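Local coordinates for DUF683-containing protein (PDB 3CSX) that is of unknown precise function but is a metal-binding protein associated with nitrogen fixation in a cyanobacterium, at residues S29-M34 with E61-L66; K22-L27 with Q68-L73. One frame throughout, in Å; residues are numbered along the deposited sequence.

Contact 1. Residues S29-M34 with E61-L66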
loop_
_atom_site.group_PDB
_atom_site.type_symbol
_atom_site.label_atom_id
_atom_site.label_comp_id
_atom_site.label_asym_id
_atom_site.label_seq_id
_atom_site.Cartn_x
_atom_site.Cartn_y
_atom_site.Cartn_z
ATOM N N SER B 29 -3.472 -15.843 3.742
ATOM C CA SER B 29 -2.997 -17.212 3.965
ATOM C C SER B 29 -1.672 -17.497 3.305
ATOM O O SER B 29 -0.793 -18.080 3.944
ATOM C CB SER B 29 -4.035 -18.243 3.506
ATOM O OG SER B 29 -5.255 -17.982 4.151
ATOM N N LYS B 30 -1.519 -17.053 2.041
ATOM C CA LYS B 30 -0.315 -17.274 1.282
ATOM C C LYS B 30 0.834 -16.495 1.913
ATOM O O LYS B 30 1.962 -16.973 1.981
ATOM C CB LYS B 30 -0.482 -16.801 -0.159
ATOM C CG LYS B 30 -1.308 -17.724 -1.089
ATOM C CD LYS B 30 -0.776 -19.144 -1.105
ATOM C CE LYS B 30 0.377 -19.314 -2.084
ATOM N NZ LYS B 30 0.724 -20.756 -2.260
ATOM N N ALA B 31 0.514 -15.302 2.392
ATOM C CA ALA B 31 1.505 -14.441 3.055
ATOM C C ALA B 31 1.996 -15.106 4.318
ATOM O O ALA B 31 3.196 -15.163 4.555
ATOM C CB ALA B 31 0.902 -13.102 3.389
ATOM N N GLY B 32 1.055 -15.598 5.129
ATOM C CA GLY B 32 1.392 -16.395 6.311
ATOM C C GLY B 32 2.341 -17.537 6.026
ATOM O O GLY B 32 3.220 -17.851 6.850
ATOM N N GLN B 33 2.178 -18.177 4.857
ATOM C CA GLN B 33 3.055 -19.272 4.474
ATOM C C GLN B 33 4.456 -18.838 4.226
ATOM O O GLN B 33 5.375 -19.517 4.624
ATOM C CB GLN B 33 2.574 -19.984 3.197
ATOM C CG GLN B 33 1.479 -20.949 3.463
ATOM C CD GLN B 33 0.652 -21.168 2.218
ATOM O OE1 GLN B 33 1.192 -21.152 1.096
ATOM N NE2 GLN B 33 -0.645 -21.314 2.391
ATOM N N MET B 34 4.623 -17.702 3.550
ATOM C CA MET B 34 5.914 -17.197 3.265
ATOM C C MET B 34 6.544 -16.685 4.549
ATOM O O MET B 34 7.751 -16.856 4.737
ATOM C CB MET B 34 5.874 -16.108 2.170
ATOM C CG MET B 34 5.598 -16.683 0.747
ATOM S SD MET B 34 6.876 -17.837 0.259
ATOM C CE MET B 34 8.437 -16.971 0.512
ATOM N N GLU B 61 7.343 -9.359 -1.614
ATOM C CA GLU B 61 6.407 -9.082 -2.659
ATOM C C GLU B 61 4.988 -9.415 -2.307
ATOM O O GLU B 61 4.087 -8.646 -2.597
ATOM C CB GLU B 61 6.854 -9.790 -3.946
ATOM C CG GLU B 61 8.160 -9.207 -4.475
ATOM C CD GLU B 61 8.126 -7.694 -4.746
ATOM O OE1 GLU B 61 7.032 -7.100 -4.911
ATOM O OE2 GLU B 61 9.227 -7.092 -4.809
ATOM N N ILE B 62 4.783 -10.564 -1.664
ATOM C CA ILE B 62 3.473 -10.946 -1.243
ATOM C C ILE B 62 2.910 -9.991 -0.153
ATOM O O ILE B 62 1.758 -9.578 -0.200
ATOM C CB ILE B 62 3.403 -12.493 -0.865
ATOM C CG1 ILE B 62 1.952 -12.938 -0.649
ATOM C CG2 ILE B 62 4.279 -12.885 0.316
ATOM C CD1 ILE B 62 1.322 -12.387 0.551
ATOM N N PHE B 63 3.729 -9.626 0.813
ATOM C CA PHE B 63 3.254 -8.663 1.826
ATOM C C PHE B 63 3.000 -7.291 1.261
ATOM O O PHE B 63 2.063 -6.592 1.691
ATOM C CB PHE B 63 4.192 -8.648 3.039
ATOM C CG PHE B 63 3.913 -9.766 4.012
ATOM C CD1 PHE B 63 2.914 -9.623 4.984
ATOM C CD2 PHE B 63 4.623 -10.962 3.953
ATOM C CE1 PHE B 63 2.645 -10.659 5.887
ATOM C CE2 PHE B 63 4.335 -12.020 4.837
ATOM C CZ PHE B 63 3.364 -11.858 5.803
ATOM N N ARG B 64 3.787 -6.897 0.256
ATOM C CA ARG B 64 3.522 -5.615 -0.405
ATOM C C ARG B 64 2.193 -5.668 -1.105
ATOM O O ARG B 64 1.395 -4.732 -1.020
ATOM C CB ARG B 64 4.592 -5.262 -1.443
ATOM C CG ARG B 64 4.290 -3.893 -2.090
ATOM C CD ARG B 64 5.381 -3.541 -3.052
ATOM N NE ARG B 64 5.158 -2.272 -3.764
ATOM C CZ ARG B 64 5.305 -1.047 -3.238
ATOM N NH1 ARG B 64 5.658 -0.875 -1.972
ATOM N NH2 ARG B 64 5.074 0.020 -3.991
ATOM N N GLU B 65 1.943 -6.761 -1.839
ATOM C CA GLU B 65 0.644 -6.851 -2.522
ATOM C C GLU B 65 -0.509 -6.858 -1.500
ATOM O O GLU B 65 -1.565 -6.219 -1.669
ATOM C CB GLU B 65 0.573 -8.091 -3.439
ATOM C CG GLU B 65 -0.685 -8.031 -4.337
ATOM C CD GLU B 65 -1.092 -9.392 -4.910
ATOM O OE1 GLU B 65 -0.434 -10.392 -4.583
ATOM O OE2 GLU B 65 -2.063 -9.440 -5.703
ATOM N N LEU B 66 -0.332 -7.626 -0.451
ATOM C CA LEU B 66 -1.342 -7.692 0.583
ATOM C C LEU B 66 -1.640 -6.313 1.187
ATOM O O LEU B 66 -2.804 -5.967 1.431
ATOM C CB LEU B 66 -0.908 -8.678 1.673
ATOM C CG LEU B 66 -1.939 -8.961 2.776
ATOM C CD1 LEU B 66 -3.259 -9.540 2.265
ATOM C CD2 LEU B 66 -1.246 -9.917 3.794
#
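Two first torsions on helix 52-77 set the directions in which Ile62 and Phe63 start toward Ala31: Ile62 holds CG1 anti to its backbone N (chi1 -170°), and Phe63 holds CG anti to its carbonyl carbon, beside the backbone N. Phe63 leaves its helix to the flank of the interface, yet its ring reaches across to Ala31. The methyl CB of Ala31 stands over one face of that ring, 3.9 Å from the centroid and 19° off the normal, which meets the geometry of a CH-pi contact displaced toward the rim. The far end of the ring also packs on the backbone, with Phe63 CE2 3.4 Å from Ala31 O. Ile62 divides its branches: the CG1 arm is directed at Ala31, where the modelled CD1 position is doubtful, while CG2 lies 4.0 Å from Met34 CG, the two side chains crossing obliquely. This is packing between the two arms of an antiparallel helical hairpin of the Rop-like family; the local axes approach to 9.4 Å with 150° between their directions. A small residue at the closest backbone pair fits that spacing, the CA atoms of Ala31 and Ile62 being 5.9 Å apart. Leu66 CD2 supplies another neighbour to the buried methyl, 3.9 Å from Ala31 CB. Beyond the segments, Met34 touches Lys58 and Thr59, and Ile62 continues onto Leu27. The second subunit lies against another side of helix 52-77, where its Gln33 packs on Arg64.

Contact 2. Residues K22-L27 with Q68-L73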
loop_
_atom_site.group_PDB
_atom_site.type_symbol
_atom_site.label_atom_id
_atom_site.label_comp_id
_atom_site.label_asym_id
_atom_site.label_seq_id
_atom_site.Cartn_x
_atom_site.Cartn_y
_atom_site.Cartn_z
ATOM N N LYS B 22 -12.525 -11.190 -0.175
ATOM C CA LYS B 22 -12.239 -12.587 -0.476
ATOM C C LYS B 22 -10.801 -12.775 -0.971
ATOM O O LYS B 22 -10.111 -13.716 -0.583
ATOM C CB LYS B 22 -13.246 -13.110 -1.519
ATOM C CG LYS B 22 -13.123 -14.613 -1.848
ATOM C CD LYS B 22 -13.733 -15.484 -0.732
ATOM C CE LYS B 22 -13.078 -16.865 -0.679
ATOM N NZ LYS B 22 -12.486 -17.250 -1.990
ATOM N N LYS B 23 -10.369 -11.870 -1.840
ATOM C CA LYS B 23 -9.036 -11.887 -2.385
ATOM C C LYS B 23 -8.049 -11.661 -1.240
ATOM O O LYS B 23 -7.035 -12.350 -1.133
ATOM C CB LYS B 23 -8.926 -10.769 -3.418
ATOM C CG LYS B 23 -7.614 -10.672 -4.159
ATOM C CD LYS B 23 -7.728 -9.570 -5.186
ATOM C CE LYS B 23 -6.393 -9.273 -5.879
ATOM N NZ LYS B 23 -5.825 -10.458 -6.646
ATOM N N VAL B 24 -8.348 -10.689 -0.390
ATOM C CA VAL B 24 -7.456 -10.372 0.708
ATOM C C VAL B 24 -7.285 -11.573 1.622
ATOM O O VAL B 24 -6.177 -11.878 2.032
ATOM C CB VAL B 24 -7.891 -9.116 1.470
ATOM C CG1 VAL B 24 -7.243 -9.063 2.863
ATOM C CG2 VAL B 24 -7.563 -7.871 0.667
ATOM N N ARG B 25 -8.380 -12.261 1.945
ATOM C CA ARG B 25 -8.296 -13.455 2.795
ATOM C C ARG B 25 -7.469 -14.585 2.197
ATOM O O ARG B 25 -6.692 -15.194 2.897
ATOM C CB ARG B 25 -9.696 -13.967 3.162
ATOM C CG ARG B 25 -9.675 -15.158 4.103
ATOM C CD ARG B 25 -11.072 -15.733 4.253
ATOM N NE ARG B 25 -11.185 -16.575 5.447
ATOM C CZ ARG B 25 -11.457 -16.128 6.672
ATOM N NH1 ARG B 25 -11.628 -14.831 6.893
ATOM N NH2 ARG B 25 -11.545 -16.987 7.685
ATOM N N LYS B 26 -7.643 -14.916 0.913
ATOM C CA LYS B 26 -6.773 -15.934 0.326
ATOM C C LYS B 26 -5.270 -15.555 0.349
ATOM O O LYS B 26 -4.365 -16.399 0.586
ATOM C CB LYS B 26 -7.248 -16.325 -1.085
ATOM C CG LYS B 26 -8.614 -17.038 -1.086
ATOM C CD LYS B 26 -9.141 -17.255 -2.509
ATOM C CE LYS B 26 -8.597 -18.559 -3.134
ATOM N NZ LYS B 26 -9.651 -19.620 -3.082
ATOM N N LEU B 27 -5.000 -14.280 0.091
ATOM C CA LEU B 27 -3.648 -13.799 0.054
ATOM C C LEU B 27 -3.035 -13.741 1.450
ATOM O O LEU B 27 -1.844 -13.980 1.611
ATOM C CB LEU B 27 -3.599 -12.413 -0.575
ATOM C CG LEU B 27 -2.220 -11.957 -1.025
ATOM C CD1 LEU B 27 -1.623 -12.907 -2.095
ATOM C CD2 LEU B 27 -2.368 -10.511 -1.550
ATOM N N GLN B 68 -1.108 -3.323 -0.195
ATOM C CA GLN B 68 -1.854 -2.539 -1.191
ATOM C C GLN B 68 -3.329 -2.861 -1.204
ATOM O O GLN B 68 -4.166 -1.967 -1.298
ATOM C CB GLN B 68 -1.297 -2.726 -2.626
ATOM C CG GLN B 68 0.133 -2.270 -2.791
ATOM C CD GLN B 68 0.287 -0.770 -3.061
ATOM O OE1 GLN B 68 -0.615 0.004 -2.816
ATOM N NE2 GLN B 68 1.458 -0.370 -3.577
ATOM N N LEU B 69 -3.675 -4.148 -1.123
ATOM C CA LEU B 69 -5.068 -4.506 -1.228
ATOM C C LEU B 69 -5.818 -4.094 0.040
ATOM O O LEU B 69 -6.948 -3.604 -0.017
ATOM C CB LEU B 69 -5.206 -5.998 -1.512
ATOM C CG LEU B 69 -4.742 -6.456 -2.895
ATOM C CD1 LEU B 69 -4.803 -7.996 -2.903
ATOM C CD2 LEU B 69 -5.613 -5.830 -4.007
ATOM N N LYS B 70 -5.163 -4.267 1.180
ATOM C CA LYS B 70 -5.778 -3.860 2.439
ATOM C C LYS B 70 -6.074 -2.364 2.495
ATOM O O LYS B 70 -7.172 -1.952 2.875
ATOM C CB LYS B 70 -4.943 -4.354 3.631
ATOM C CG LYS B 70 -5.222 -5.819 3.909
ATOM C CD LYS B 70 -4.401 -6.344 5.066
ATOM C CE LYS B 70 -4.506 -7.860 5.177
ATOM N NZ LYS B 70 -4.021 -8.281 6.532
ATOM N N LYS B 71 -5.101 -1.561 2.089
ATOM C CA LYS B 71 -5.267 -0.101 1.966
ATOM C C LYS B 71 -6.358 0.277 0.958
ATOM O O LYS B 71 -7.147 1.170 1.232
ATOM C CB LYS B 71 -3.940 0.551 1.578
ATOM C CG LYS B 71 -2.915 0.513 2.725
ATOM C CD LYS B 71 -1.485 0.871 2.286
ATOM C CE LYS B 71 -0.670 1.449 3.472
ATOM N NZ LYS B 71 -0.960 0.736 4.784
ATOM N N LYS B 72 -6.387 -0.401 -0.200
ATOM C CA LYS B 72 -7.459 -0.213 -1.187
ATOM C C LYS B 72 -8.824 -0.513 -0.563
ATOM O O LYS B 72 -9.765 0.283 -0.714
ATOM C CB LYS B 72 -7.240 -1.098 -2.443
ATOM C CG LYS B 72 -8.174 -0.745 -3.607
ATOM C CD LYS B 72 -7.782 -1.410 -4.917
ATOM C CE LYS B 72 -8.179 -2.911 -4.964
ATOM N NZ LYS B 72 -7.669 -3.506 -6.228
ATOM N N LEU B 73 -8.920 -1.652 0.134
ATOM C CA LEU B 73 -10.177 -2.062 0.797
ATOM C C LEU B 73 -10.682 -0.978 1.742
ATOM O O LEU B 73 -11.853 -0.579 1.678
ATOM C CB LEU B 73 -10.020 -3.392 1.543
ATOM C CG LEU B 73 -11.234 -3.899 2.359
ATOM C CD1 LEU B 73 -12.437 -4.112 1.455
ATOM C CD2 LEU B 73 -10.905 -5.177 3.089
#
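Leu69 and Val24 meet at the closest backbone pair of this contact, their CA atoms 6.6 Å apart, and bury more surface than the other residues here. Their side chains slide past each other in opposite directions, and the touching groups are the CG2 methyl of Val24 and CB of Leu69, 3.7 Å apart. Val24 has CG1 anti to its backbone N (chi1 161°), while CG2 lies anti to the carbonyl carbon; the two methyls therefore serve different neighbours, CG2 meeting Leu69 and CG1 meeting the aliphatic chain of Lys70. That chain is extended beyond CG and crosses Val24 at about a right angle, bringing Lys70 CE to 3.8 Å from Val24 CG1.

The segments belong to the two long arms of an antiparallel helical hairpin of the Rop-like family; locally their axes are 10.0 Å apart, with 152° between the N-to-C directions. Leu69 is buried at this interface, whereas Lys23 and Lys70 lie along its margins and contribute methylene carbons. The second subunit also reaches helix 52-77: Gln68 NE2 hydrogen-bonds OE1 of its Gln33.

The branched end of Leu69 completes the packing. Leu69 also touches Leu20, and Leu27 packs on Glu65. The CD1 of Leu69 is shared between two residues of helix 14-44: Lys23 CE comes to 3.6 Å from Leu69 CD1, and Leu27 CD2 to 3.8 Å from the same methyl. Both side chains cross Leu69 at about a right angle.

From the N terminus, helix 14-44 first supplies 22-27 to contact 2 and then 29-34 to contact 1. After the connection to helix 52-77, the chain returns through 61-66, closing the shorter loop at contact 1 with 26 intervening residues, and then through 68-73, closing the longer one at contact 2 with 40. Contact 1 thus lies within the loop of contact 2, and the two do not cross, as the antiparallel hairpin requires. Their centres are 10 Å apart, and Leu27 bridges them: its CD2 lies 3.7 Å from Leu66 CA. Together they tie the same two helices at successive levels.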